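Local coordinates for protein Avidin/streptavidin (Shewanella denitrificans, PDB 3SZJ) that binds biotin in the mouth of an eight-stranded antiparallel beta barrel, as members of the avidin family do, at residues W13-G18 and D115-T120; Q46-P51 and N69-C74; T78-F83 and I93-Q98. All coordinates share one frame; numbering follows the deposited sequence.

The three contacts sit on one closed antiparallel barrel and all touch the bound biotin. Contact 1 joins the first and last strands and contributes Asn15 and Asp115 to the hydrogen bonds round the ureido ring; contact 3, a hairpin pairing, lays Trp80 and Trp97 against the thioether ring; contact 2 lies by the valeryl tail, which Cys74 touches. Contacts 1 and 3, with centres about 12 Å apart, meet directly, since strands 91-101 and 111-119 are neighbours. Contact 2 stands farther off, its centre about 19 Å from that of contact 1 and about 20 Å from that of contact 3, although it shares strand 73-86 with contact 3.

Contact 1: W13-G18 and D115-T120; sequences WVNQDG and DVFSQT. With BTN (biotin), chain C.
Gln16 reaches over to segment 115-120 with a side chain that bends early. Its chi1 (71°) sets CG between the backbone N and the carbonyl carbon, and the bend at chi2 (-72°) swings CD round so that the amide lies beside Asp115 and Val116. Gln16 CD itself comes to 3.8 Å from Asp115 OD1. At the tip the two ends of the amide part company. Gln16 OE1 takes the backbone N-H of Val116, in the carbonyl plane and nearly straight, with 3.0 Å between OE1 and Val116 N. Gln16 NE2 gives one bond to Asp115 OD1 (2.8 Å), met from above the carboxylate plane, and another to Asp17 OD2. NE2 thus sits between two carboxylates, which would probably ease the repulsion between them. The pairing closes the avidin-type beta barrel, bringing its first and last strands together antiparallel, with Val14 and Ser118 exchanging backbone hydrogen bonds. On the barrel's inner side, Asn15 CB sits over one face of the Phe117 ring, 3.8 Å from its centroid, while Asn15 ND2 donates to biotin O3 (3.0 Å). Asn15 OD1 accepts from Asp17 N, forming an Asx turn, and from Ser19 N, which anchors the amide. Biotin N1 in turn donates to Asp115 OD2 in an almost straight bond of 2.8 Å, and Trp80 NE1 donates to that same oxygen.

Contact 2: Q46-P51 and N69-C74; sequences QNSPYP and NSVESC. With BTN (biotin), chain C.
Asn69 and Tyr50 meet flat to flat where the loop leading into strand 49-57 passes the turn between strands 60-68 and 73-86, at one end of the avidin barrel. The Asn69 amide lies over one face of the phenol with the two planes 14° apart, Asn69 ND2 being 3.3 Å from Tyr50 CZ. Its first torsion (chi1 65°) sets CG between the backbone N and the carbonyl carbon, and the amide is then fixed at both ends. Asn69 ND2 donates in its own plane to Ser48 OG (2.9 Å) and to Pro49 O (2.9 Å), while OD1 accepts from the backbone N-H groups of Val71 and Glu72, an Asx turn and a wider Asx motif on one oxygen. These four bonds leave the amide little freedom to rotate. Tyr50 OH, at the far end of the ring, donates to Glu72 O. Glu72 keeps an extended chain, CG anti to N (chi1 -174°), which carries its carboxylate to Cys45 N through OE2. From the other oxygen, OE1, a water spans to both Gln46 O and Ser48 OG, lying 2.9 Å from Glu72 OE1.

Contact 3: T78-F83 and I93-Q98; sequences TSWSGF and ISTLWQ. With BTN (biotin), chain C.
Different first torsions set the two tryptophans of this hairpin against each other. Trp97 CG stands between its backbone N and carbonyl carbon (chi1 55°), whereas Trp80 CG lies anti to the carbonyl carbon (chi1 -70°), and the indoles, neighbours across a non-hydrogen-bonded pair, diverge from their CB atoms. Trp97 CB comes over one face of the Trp80 five-membered ring, 3.8 Å from its centroid, in a CH-pi contact. The five-membered rings meet obliquely, planes 57° apart. Thr95 OG1 lies in plane at the Trp80 edge, 3.3 Å from Trp80 CD1; its hydrogen bond goes to Asp115 O. Strands 73-86 and 91-101 form a beta hairpin and are neighbours in the avidin barrel, tied here by paired backbone bonds of Ser79 with Gln98, Ser81 with Leu96 and Phe83 with Ser94. Gly82, facing Thr95, has no CB to clash, and Gly82 CA lies 3.9 Å from Thr95 CA. On the other face of the sheet, Ser79, Ser81, Leu96 and Gln98 meet the second subunit, and Ser94 CB makes a CH-pi contact over one face of the Phe83 ring. Biotin enters where the indoles diverge, its C6 over the centre of the Trp97 ring. Biotin S1 lies 3.7 Å from Trp80 CZ2 and also near Thr78 OG1, which is hydrogen-bonded to Trp67 NE1. Apart from that hydroxyl, the thioether ring meets aromatic carbon and the Thr78 methyl here, consistent with dispersion and CH-pi forces holding this end of the ligand.

Contact 1: W13-G18 and D115-T120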
loop_
_atom_site.group_PDB
_atom_site.type_symbol
_atom_site.label_atom_id
_atom_site.label_comp_id
_atom_site.label_asym_id
_atom_site.label_seq_id
_atom_site.Cartn_x
_atom_site.Cartn_y
_atom_site.Cartn_z
ATOM N N TRP A 13 -13.076 -9.474 -7.209
ATOM C CA TRP A 13 -12.002 -10.460 -7.209
ATOM C C TRP A 13 -12.038 -11.232 -5.915
ATOM O O TRP A 13 -12.175 -10.617 -4.856
ATOM C CB TRP A 13 -10.641 -9.759 -7.331
ATOM C CG TRP A 13 -10.577 -8.749 -8.423
ATOM C CD1 TRP A 13 -11.036 -7.441 -8.388
ATOM C CD2 TRP A 13 -10.071 -8.957 -9.759
ATOM N NE1 TRP A 13 -10.830 -6.839 -9.615
ATOM C CE2 TRP A 13 -10.240 -7.745 -10.464
ATOM C CE3 TRP A 13 -9.466 -10.044 -10.415
ATOM C CZ2 TRP A 13 -9.835 -7.593 -11.795
ATOM C CZ3 TRP A 13 -9.091 -9.896 -11.743
ATOM C CH2 TRP A 13 -9.272 -8.673 -12.415
ATOM N N VAL A 14 -11.898 -12.557 -5.972
ATOM C CA VAL A 14 -11.984 -13.396 -4.745
ATOM C C VAL A 14 -10.709 -14.214 -4.568
ATOM O O VAL A 14 -10.215 -14.796 -5.546
ATOM C CB VAL A 14 -13.222 -14.332 -4.803
ATOM C CG1 VAL A 14 -13.147 -15.305 -5.978
ATOM C CG2 VAL A 14 -13.387 -15.089 -3.520
ATOM N N ASN A 15 -10.153 -14.229 -3.350
ATOM C CA ASN A 15 -8.918 -14.981 -3.138
ATOM C C ASN A 15 -9.148 -16.389 -2.631
ATOM O O ASN A 15 -10.296 -16.834 -2.516
ATOM C CB ASN A 15 -7.886 -14.224 -2.283
ATOM C CG ASN A 15 -8.249 -14.141 -0.813
ATOM O OD1 ASN A 15 -9.055 -14.921 -0.296
ATOM N ND2 ASN A 15 -7.634 -13.180 -0.112
ATOM N N GLN A 16 -8.048 -17.095 -2.355
ATOM C CA GLN A 16 -8.127 -18.516 -2.031
ATOM C C GLN A 16 -8.798 -18.778 -0.684
ATOM O O GLN A 16 -9.157 -19.931 -0.376
ATOM C CB GLN A 16 -6.726 -19.132 -2.044
ATOM C CG GLN A 16 -5.833 -18.687 -0.872
ATOM C CD GLN A 16 -5.355 -17.228 -0.976
ATOM O OE1 GLN A 16 -5.072 -16.733 -2.070
ATOM N NE2 GLN A 16 -5.286 -16.540 0.165
ATOM N N ASP A 17 -8.941 -17.724 0.126
ATOM C CA ASP A 17 -9.617 -17.827 1.426
ATOM C C ASP A 17 -11.067 -17.353 1.363
ATOM O O ASP A 17 -11.784 -17.384 2.361
ATOM C CB ASP A 17 -8.848 -17.045 2.486
ATOM C CG ASP A 17 -7.646 -17.795 2.976
ATOM O OD1 ASP A 17 -7.814 -18.705 3.823
ATOM O OD2 ASP A 17 -6.525 -17.509 2.505
ATOM N N GLY A 18 -11.509 -16.954 0.177
ATOM C CA GLY A 18 -12.872 -16.482 0.011
ATOM C C GLY A 18 -13.095 -14.984 0.221
ATOM O O GLY A 18 -14.240 -14.505 0.172
ATOM N N ASP A 115 -1.504 -13.781 -1.463
ATOM C CA ASP A 115 -2.902 -14.004 -1.885
ATOM C C ASP A 115 -2.957 -13.974 -3.405
ATOM O O ASP A 115 -2.311 -13.140 -4.044
ATOM C CB ASP A 115 -3.833 -12.879 -1.442
ATOM C CG ASP A 115 -4.245 -12.945 0.040
ATOM O OD1 ASP A 115 -4.113 -14.016 0.701
ATOM O OD2 ASP A 115 -4.729 -11.893 0.526
ATOM N N VAL A 116 -3.753 -14.872 -3.981
ATOM C CA VAL A 116 -4.066 -14.825 -5.404
ATOM C C VAL A 116 -5.566 -14.656 -5.519
ATOM O O VAL A 116 -6.331 -15.463 -4.942
ATOM C CB VAL A 116 -3.659 -16.118 -6.117
ATOM C CG1 VAL A 116 -2.142 -16.145 -6.331
ATOM C CG2 VAL A 116 -4.144 -17.330 -5.328
ATOM N N PHE A 117 -5.974 -13.595 -6.227
ATOM C CA PHE A 117 -7.384 -13.267 -6.463
ATOM C C PHE A 117 -7.782 -13.641 -7.886
ATOM O O PHE A 117 -7.013 -13.408 -8.834
ATOM C CB PHE A 117 -7.618 -11.756 -6.291
ATOM C CG PHE A 117 -7.353 -11.235 -4.908
ATOM C CD1 PHE A 117 -6.051 -10.945 -4.492
ATOM C CD2 PHE A 117 -8.395 -11.073 -3.998
ATOM C CE1 PHE A 117 -5.803 -10.446 -3.220
ATOM C CE2 PHE A 117 -8.141 -10.572 -2.717
ATOM C CZ PHE A 117 -6.835 -10.271 -2.334
ATOM N N SER A 118 -8.983 -14.196 -8.033
ATOM C CA SER A 118 -9.526 -14.526 -9.343
ATOM C C SER A 118 -10.750 -13.673 -9.619
ATOM O O SER A 118 -11.528 -13.380 -8.710
ATOM C CB SER A 118 -9.959 -15.991 -9.354
ATOM O OG SER A 118 -8.841 -16.836 -9.154
ATOM N N GLN A 119 -10.945 -13.287 -10.883
ATOM C CA GLN A 119 -12.162 -12.551 -11.261
ATOM C C GLN A 119 -13.410 -13.314 -10.798
ATOM O O GLN A 119 -13.437 -14.558 -10.795
ATOM C CB GLN A 119 -12.194 -12.332 -12.774
ATOM C CG GLN A 119 -12.497 -13.601 -13.581
ATOM C CD GLN A 119 -12.681 -13.299 -15.054
ATOM O OE1 GLN A 119 -11.732 -12.945 -15.744
ATOM N NE2 GLN A 119 -13.915 -13.397 -15.530
ATOM N N THR A 120 -14.425 -12.578 -10.370
ATOM C CA THR A 120 -15.692 -13.200 -9.966
ATOM C C THR A 120 -16.868 -12.299 -10.293
ATOM O O THR A 120 -16.744 -11.079 -10.262
ATOM C CB THR A 120 -15.714 -13.575 -8.444
ATOM O OG1 THR A 120 -16.888 -14.352 -8.156
ATOM C CG2 THR A 120 -15.714 -12.329 -7.556
HETATM C C11 BTN C . -6.705 -8.288 11.203
HETATM O O11 BTN C . -6.815 -9.479 11.562
HETATM O O12 BTN C . -5.795 -7.585 11.679
HETATM C C10 BTN C . -7.657 -7.693 10.202
HETATM C C9 BTN C . -7.982 -8.680 9.066
HETATM C C8 BTN C . -6.762 -9.058 8.238
HETATM C C7 BTN C . -7.077 -10.035 7.101
HETATM C C2 BTN C . -5.821 -10.389 6.284
HETATM S S1 BTN C . -5.379 -9.209 5.172
HETATM C C6 BTN C . -4.225 -10.376 4.404
HETATM C C5 BTN C . -4.909 -11.712 4.356
HETATM N N1 BTN C . -5.737 -11.884 3.187
HETATM C C3 BTN C . -7.021 -11.956 3.548
HETATM O O3 BTN C . -8.081 -11.999 2.654
HETATM N N2 BTN C . -7.204 -11.963 4.871
HETATM C C4 BTN C . -5.917 -11.702 5.509
HETATM O O HOH W 1 -4.732 -15.060 3.786
#

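Contact 2: Q46-P51 and N69-C74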
loop_
_atom_site.group_PDB
_atom_site.type_symbol
_atom_site.label_atom_id
_atom_site.label_comp_id
_atom_site.label_asym_id
_atom_site.label_seq_id
_atom_site.Cartn_x
_atom_site.Cartn_y
_atom_site.Cartn_z
ATOM N N GLN A 46 -13.962 -10.141 9.979
ATOM C CA GLN A 46 -14.525 -10.907 8.876
ATOM C C GLN A 46 -15.938 -10.428 8.557
ATOM O O GLN A 46 -16.645 -9.928 9.432
ATOM C CB GLN A 46 -14.571 -12.385 9.248
ATOM C CG GLN A 46 -13.242 -13.102 9.187
ATOM C CD GLN A 46 -13.419 -14.594 9.344
ATOM O OE1 GLN A 46 -14.467 -15.140 8.999
ATOM N NE2 GLN A 46 -12.412 -15.260 9.882
ATOM N N ASN A 47 -16.347 -10.607 7.304
ATOM C CA ASN A 47 -17.757 -10.473 6.890
ATOM C C ASN A 47 -18.368 -9.090 7.010
ATOM O O ASN A 47 -19.588 -8.959 7.178
ATOM C CB ASN A 47 -18.675 -11.451 7.650
ATOM C CG ASN A 47 -18.155 -12.862 7.673
ATOM O OD1 ASN A 47 -17.868 -13.456 6.644
ATOM N ND2 ASN A 47 -18.053 -13.416 8.867
ATOM N N SER A 48 -17.542 -8.053 6.927
ATOM C CA SER A 48 -18.052 -6.677 6.818
ATOM C C SER A 48 -17.094 -5.886 5.908
ATOM O O SER A 48 -15.911 -6.229 5.803
ATOM C CB SER A 48 -18.230 -5.991 8.186
ATOM O OG SER A 48 -16.984 -5.784 8.837
ATOM N N PRO A 49 -17.599 -4.856 5.223
ATOM C CA PRO A 49 -16.742 -4.138 4.259
ATOM C C PRO A 49 -15.822 -3.098 4.897
ATOM O O PRO A 49 -16.256 -2.303 5.755
ATOM C CB PRO A 49 -17.755 -3.441 3.337
ATOM C CG PRO A 49 -18.982 -3.292 4.160
ATOM C CD PRO A 49 -18.987 -4.340 5.223
ATOM N N TYR A 50 -14.563 -3.126 4.454
ATOM C CA TYR A 50 -13.540 -2.170 4.857
ATOM C C TYR A 50 -13.041 -1.373 3.649
ATOM O O TYR A 50 -13.037 -1.863 2.504
ATOM C CB TYR A 50 -12.377 -2.925 5.524
ATOM C CG TYR A 50 -12.799 -3.484 6.870
ATOM C CD1 TYR A 50 -13.371 -4.758 6.989
ATOM C CD2 TYR A 50 -12.674 -2.718 8.020
ATOM C CE1 TYR A 50 -13.787 -5.259 8.245
ATOM C CE2 TYR A 50 -13.107 -3.196 9.273
ATOM C CZ TYR A 50 -13.668 -4.459 9.373
ATOM O OH TYR A 50 -14.088 -4.944 10.594
ATOM N N PRO A 51 -12.633 -0.119 3.888
ATOM C CA PRO A 51 -12.282 0.777 2.767
ATOM C C PRO A 51 -10.894 0.498 2.205
ATOM O O PRO A 51 -9.998 0.118 2.973
ATOM C CB PRO A 51 -12.328 2.176 3.415
ATOM C CG PRO A 51 -11.864 1.894 4.844
ATOM C CD PRO A 51 -12.527 0.557 5.201
ATOM N N ASN A 69 -14.206 -0.081 10.711
ATOM C CA ASN A 69 -15.498 0.362 10.198
ATOM C C ASN A 69 -16.444 0.463 11.382
ATOM O O ASN A 69 -15.994 0.321 12.497
ATOM C CB ASN A 69 -16.016 -0.563 9.078
ATOM C CG ASN A 69 -16.330 -1.971 9.558
ATOM O OD1 ASN A 69 -16.409 -2.241 10.762
ATOM N ND2 ASN A 69 -16.509 -2.887 8.603
ATOM N N SER A 70 -17.738 0.682 11.157
ATOM C CA SER A 70 -18.664 0.851 12.292
ATOM C C SER A 70 -19.042 -0.474 12.946
ATOM O O SER A 70 -19.733 -0.487 13.985
ATOM C CB SER A 70 -19.927 1.599 11.857
ATOM O OG SER A 70 -20.638 0.849 10.907
ATOM N N VAL A 71 -18.583 -1.588 12.383
ATOM C CA VAL A 71 -18.912 -2.900 12.961
ATOM C C VAL A 71 -17.790 -3.482 13.842
ATOM O O VAL A 71 -18.054 -4.013 14.935
ATOM C CB VAL A 71 -19.537 -3.945 11.934
ATOM C CG1 VAL A 71 -19.735 -3.417 10.514
ATOM C CG2 VAL A 71 -18.927 -5.349 12.021
ATOM N N GLU A 72 -16.536 -3.353 13.392
ATOM C CA GLU A 72 -15.427 -3.993 14.101
ATOM C C GLU A 72 -14.118 -3.323 13.744
ATOM O O GLU A 72 -13.906 -2.937 12.575
ATOM C CB GLU A 72 -15.374 -5.496 13.745
ATOM C CG GLU A 72 -14.363 -6.328 14.519
ATOM C CD GLU A 72 -14.401 -7.816 14.130
ATOM O OE1 GLU A 72 -15.281 -8.230 13.329
ATOM O OE2 GLU A 72 -13.541 -8.551 14.652
ATOM N N SER A 73 -13.240 -3.218 14.750
ATOM C CA SER A 73 -11.911 -2.671 14.550
ATOM C C SER A 73 -10.847 -3.706 14.851
ATOM O O SER A 73 -10.906 -4.370 15.898
ATOM C CB SER A 73 -11.698 -1.501 15.495
ATOM O OG SER A 73 -10.351 -1.081 15.438
ATOM N N CYS A 74 -9.858 -3.813 13.965
ATOM C CA CYS A 74 -8.729 -4.701 14.237
ATOM C C CYS A 74 -7.403 -3.956 14.402
ATOM O O CYS A 74 -6.348 -4.609 14.495
ATOM C CB CYS A 74 -8.610 -5.782 13.151
ATOM S SG CYS A 74 -9.986 -6.959 13.223
HETATM C C11 BTN C . -6.705 -8.288 11.203
HETATM O O11 BTN C . -6.815 -9.479 11.562
HETATM O O12 BTN C . -5.795 -7.585 11.679
HETATM C C10 BTN C . -7.657 -7.693 10.202
HETATM C C9 BTN C . -7.982 -8.680 9.066
HETATM C C8 BTN C . -6.762 -9.058 8.238
HETATM C C7 BTN C . -7.077 -10.035 7.101
HETATM C C2 BTN C . -5.821 -10.389 6.284
HETATM S S1 BTN C . -5.379 -9.209 5.172
HETATM C C6 BTN C . -4.225 -10.376 4.404
HETATM C C5 BTN C . -4.909 -11.712 4.356
HETATM N N1 BTN C . -5.737 -11.884 3.187
HETATM C C3 BTN C . -7.021 -11.956 3.548
HETATM O O3 BTN C . -8.081 -11.999 2.654
HETATM N N2 BTN C . -7.204 -11.963 4.871
HETATM C C4 BTN C . -5.917 -11.702 5.509
HETATM O O HOH W 2 -15.133 -10.830 12.590
HETATM O O HOH W 3 -16.663 -7.634 10.903
#

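Contact 3: T78-F83 and I93-Q98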
loop_
_atom_site.group_PDB
_atom_site.type_symbol
_atom_site.label_atom_id
_atom_site.label_comp_id
_atom_site.label_asym_id
_atom_site.label_seq_id
_atom_site.Cartn_x
_atom_site.Cartn_y
_atom_site.Cartn_z
ATOM N N THR A 78 -3.587 -3.533 6.166
ATOM C CA THR A 78 -2.916 -4.454 5.223
ATOM C C THR A 78 -2.627 -3.746 3.905
ATOM O O THR A 78 -3.440 -2.952 3.434
ATOM C CB THR A 78 -3.764 -5.709 4.970
ATOM O OG1 THR A 78 -3.998 -6.322 6.237
ATOM C CG2 THR A 78 -3.005 -6.715 4.071
ATOM N N SER A 79 -1.442 -4.027 3.356
ATOM C CA SER A 79 -1.023 -3.541 2.050
ATOM C C SER A 79 -0.708 -4.736 1.156
ATOM O O SER A 79 0.050 -5.612 1.553
ATOM C CB SER A 79 0.236 -2.687 2.223
ATOM O OG SER A 79 0.772 -2.254 0.991
ATOM N N TRP A 80 -1.280 -4.747 -0.045
ATOM C CA TRP A 80 -0.966 -5.753 -1.053
ATOM C C TRP A 80 -0.218 -5.101 -2.216
ATOM O O TRP A 80 -0.565 -3.982 -2.653
ATOM C CB TRP A 80 -2.250 -6.347 -1.632
ATOM C CG TRP A 80 -3.102 -7.259 -0.746
ATOM C CD1 TRP A 80 -3.137 -8.638 -0.771
ATOM C CD2 TRP A 80 -4.074 -6.850 0.242
ATOM N NE1 TRP A 80 -4.078 -9.109 0.145
ATOM C CE2 TRP A 80 -4.664 -8.031 0.770
ATOM C CE3 TRP A 80 -4.525 -5.590 0.710
ATOM C CZ2 TRP A 80 -5.683 -7.984 1.736
ATOM C CZ3 TRP A 80 -5.520 -5.549 1.689
ATOM C CH2 TRP A 80 -6.094 -6.732 2.183
ATOM N N SER A 81 0.782 -5.819 -2.743
ATOM C CA SER A 81 1.455 -5.436 -3.994
ATOM C C SER A 81 1.341 -6.629 -4.923
ATOM O O SER A 81 1.597 -7.756 -4.497
ATOM C CB SER A 81 2.941 -5.159 -3.748
ATOM O OG SER A 81 3.120 -4.129 -2.800
ATOM N N GLY A 82 1.001 -6.405 -6.188
ATOM C CA GLY A 82 0.902 -7.558 -7.070
ATOM C C GLY A 82 0.717 -7.195 -8.516
ATOM O O GLY A 82 0.919 -6.063 -8.924
ATOM N N PHE A 83 0.327 -8.185 -9.304
ATOM C CA PHE A 83 0.288 -7.976 -10.753
ATOM C C PHE A 83 -0.832 -8.814 -11.335
ATOM O O PHE A 83 -1.157 -9.906 -10.834
ATOM C CB PHE A 83 1.644 -8.334 -11.392
ATOM C CG PHE A 83 2.122 -9.706 -11.016
ATOM C CD1 PHE A 83 2.886 -9.894 -9.865
ATOM C CD2 PHE A 83 1.761 -10.830 -11.791
ATOM C CE1 PHE A 83 3.307 -11.166 -9.477
ATOM C CE2 PHE A 83 2.181 -12.118 -11.420
ATOM C CZ PHE A 83 2.953 -12.298 -10.256
ATOM N N ILE A 93 -5.167 -11.724 -10.011
ATOM C CA ILE A 93 -4.203 -10.765 -9.454
ATOM C C ILE A 93 -3.383 -11.559 -8.438
ATOM O O ILE A 93 -3.926 -12.031 -7.428
ATOM C CB ILE A 93 -4.873 -9.533 -8.777
ATOM C CG1 ILE A 93 -5.822 -8.782 -9.723
ATOM C CG2 ILE A 93 -3.793 -8.574 -8.213
ATOM C CD1 ILE A 93 -6.661 -7.757 -8.998
ATOM N N SER A 94 -2.083 -11.687 -8.695
ATOM C CA SER A 94 -1.201 -12.400 -7.767
ATOM C C SER A 94 -0.459 -11.385 -6.896
ATOM O O SER A 94 0.160 -10.447 -7.419
ATOM C CB SER A 94 -0.209 -13.256 -8.556
ATOM O OG SER A 94 0.660 -13.941 -7.675
ATOM N N THR A 95 -0.533 -11.561 -5.566
ATOM C CA THR A 95 -0.067 -10.514 -4.644
ATOM C C THR A 95 0.787 -11.067 -3.503
ATOM O O THR A 95 0.711 -12.270 -3.153
ATOM C CB THR A 95 -1.254 -9.773 -3.954
ATOM O OG1 THR A 95 -1.883 -10.641 -3.005
ATOM C CG2 THR A 95 -2.282 -9.228 -4.968
ATOM N N LEU A 96 1.579 -10.166 -2.912
ATOM C CA LEU A 96 2.216 -10.403 -1.614
ATOM C C LEU A 96 1.692 -9.307 -0.701
ATOM O O LEU A 96 1.586 -8.133 -1.106
ATOM C CB LEU A 96 3.728 -10.302 -1.718
ATOM C CG LEU A 96 4.369 -11.353 -2.632
ATOM C CD1 LEU A 96 5.857 -11.093 -2.677
ATOM C CD2 LEU A 96 4.081 -12.784 -2.111
ATOM N N TRP A 97 1.367 -9.666 0.537
ATOM C CA TRP A 97 0.821 -8.667 1.480
ATOM C C TRP A 97 1.629 -8.505 2.763
ATOM O O TRP A 97 2.386 -9.405 3.162
ATOM C CB TRP A 97 -0.640 -8.935 1.843
ATOM C CG TRP A 97 -0.968 -10.313 2.391
ATOM C CD1 TRP A 97 -1.440 -11.382 1.688
ATOM C CD2 TRP A 97 -0.855 -10.741 3.758
ATOM N NE1 TRP A 97 -1.598 -12.467 2.532
ATOM C CE2 TRP A 97 -1.260 -12.097 3.810
ATOM C CE3 TRP A 97 -0.458 -10.097 4.947
ATOM C CZ2 TRP A 97 -1.285 -12.833 5.015
ATOM C CZ3 TRP A 97 -0.463 -10.818 6.126
ATOM C CH2 TRP A 97 -0.875 -12.186 6.154
ATOM N N GLN A 98 1.418 -7.354 3.421
ATOM C CA GLN A 98 2.035 -7.007 4.689
ATOM C C GLN A 98 0.942 -6.424 5.575
ATOM O O GLN A 98 0.162 -5.590 5.117
ATOM C CB GLN A 98 3.139 -5.955 4.476
ATOM C CG GLN A 98 4.266 -6.442 3.590
ATOM C CD GLN A 98 5.465 -5.489 3.553
ATOM O OE1 GLN A 98 5.309 -4.267 3.488
ATOM N NE2 GLN A 98 6.650 -6.060 3.506
HETATM C C11 BTN C . -6.705 -8.288 11.203
HETATM O O11 BTN C . -6.815 -9.479 11.562
HETATM O O12 BTN C . -5.795 -7.585 11.679
HETATM C C10 BTN C . -7.657 -7.693 10.202
HETATM C C9 BTN C . -7.982 -8.680 9.066
HETATM C C8 BTN C . -6.762 -9.058 8.238
HETATM C C7 BTN C . -7.077 -10.035 7.101
HETATM C C2 BTN C . -5.821 -10.389 6.284
HETATM S S1 BTN C . -5.379 -9.209 5.172
HETATM C C6 BTN C . -4.225 -10.376 4.404
HETATM C C5 BTN C . -4.909 -11.712 4.356
HETATM N N1 BTN C . -5.737 -11.884 3.187
HETATM C C3 BTN C . -7.021 -11.956 3.548
HETATM O O3 BTN C . -8.081 -11.999 2.654
HETATM N N2 BTN C . -7.204 -11.963 4.871
HETATM C C4 BTN C . -5.917 -11.702 5.509
#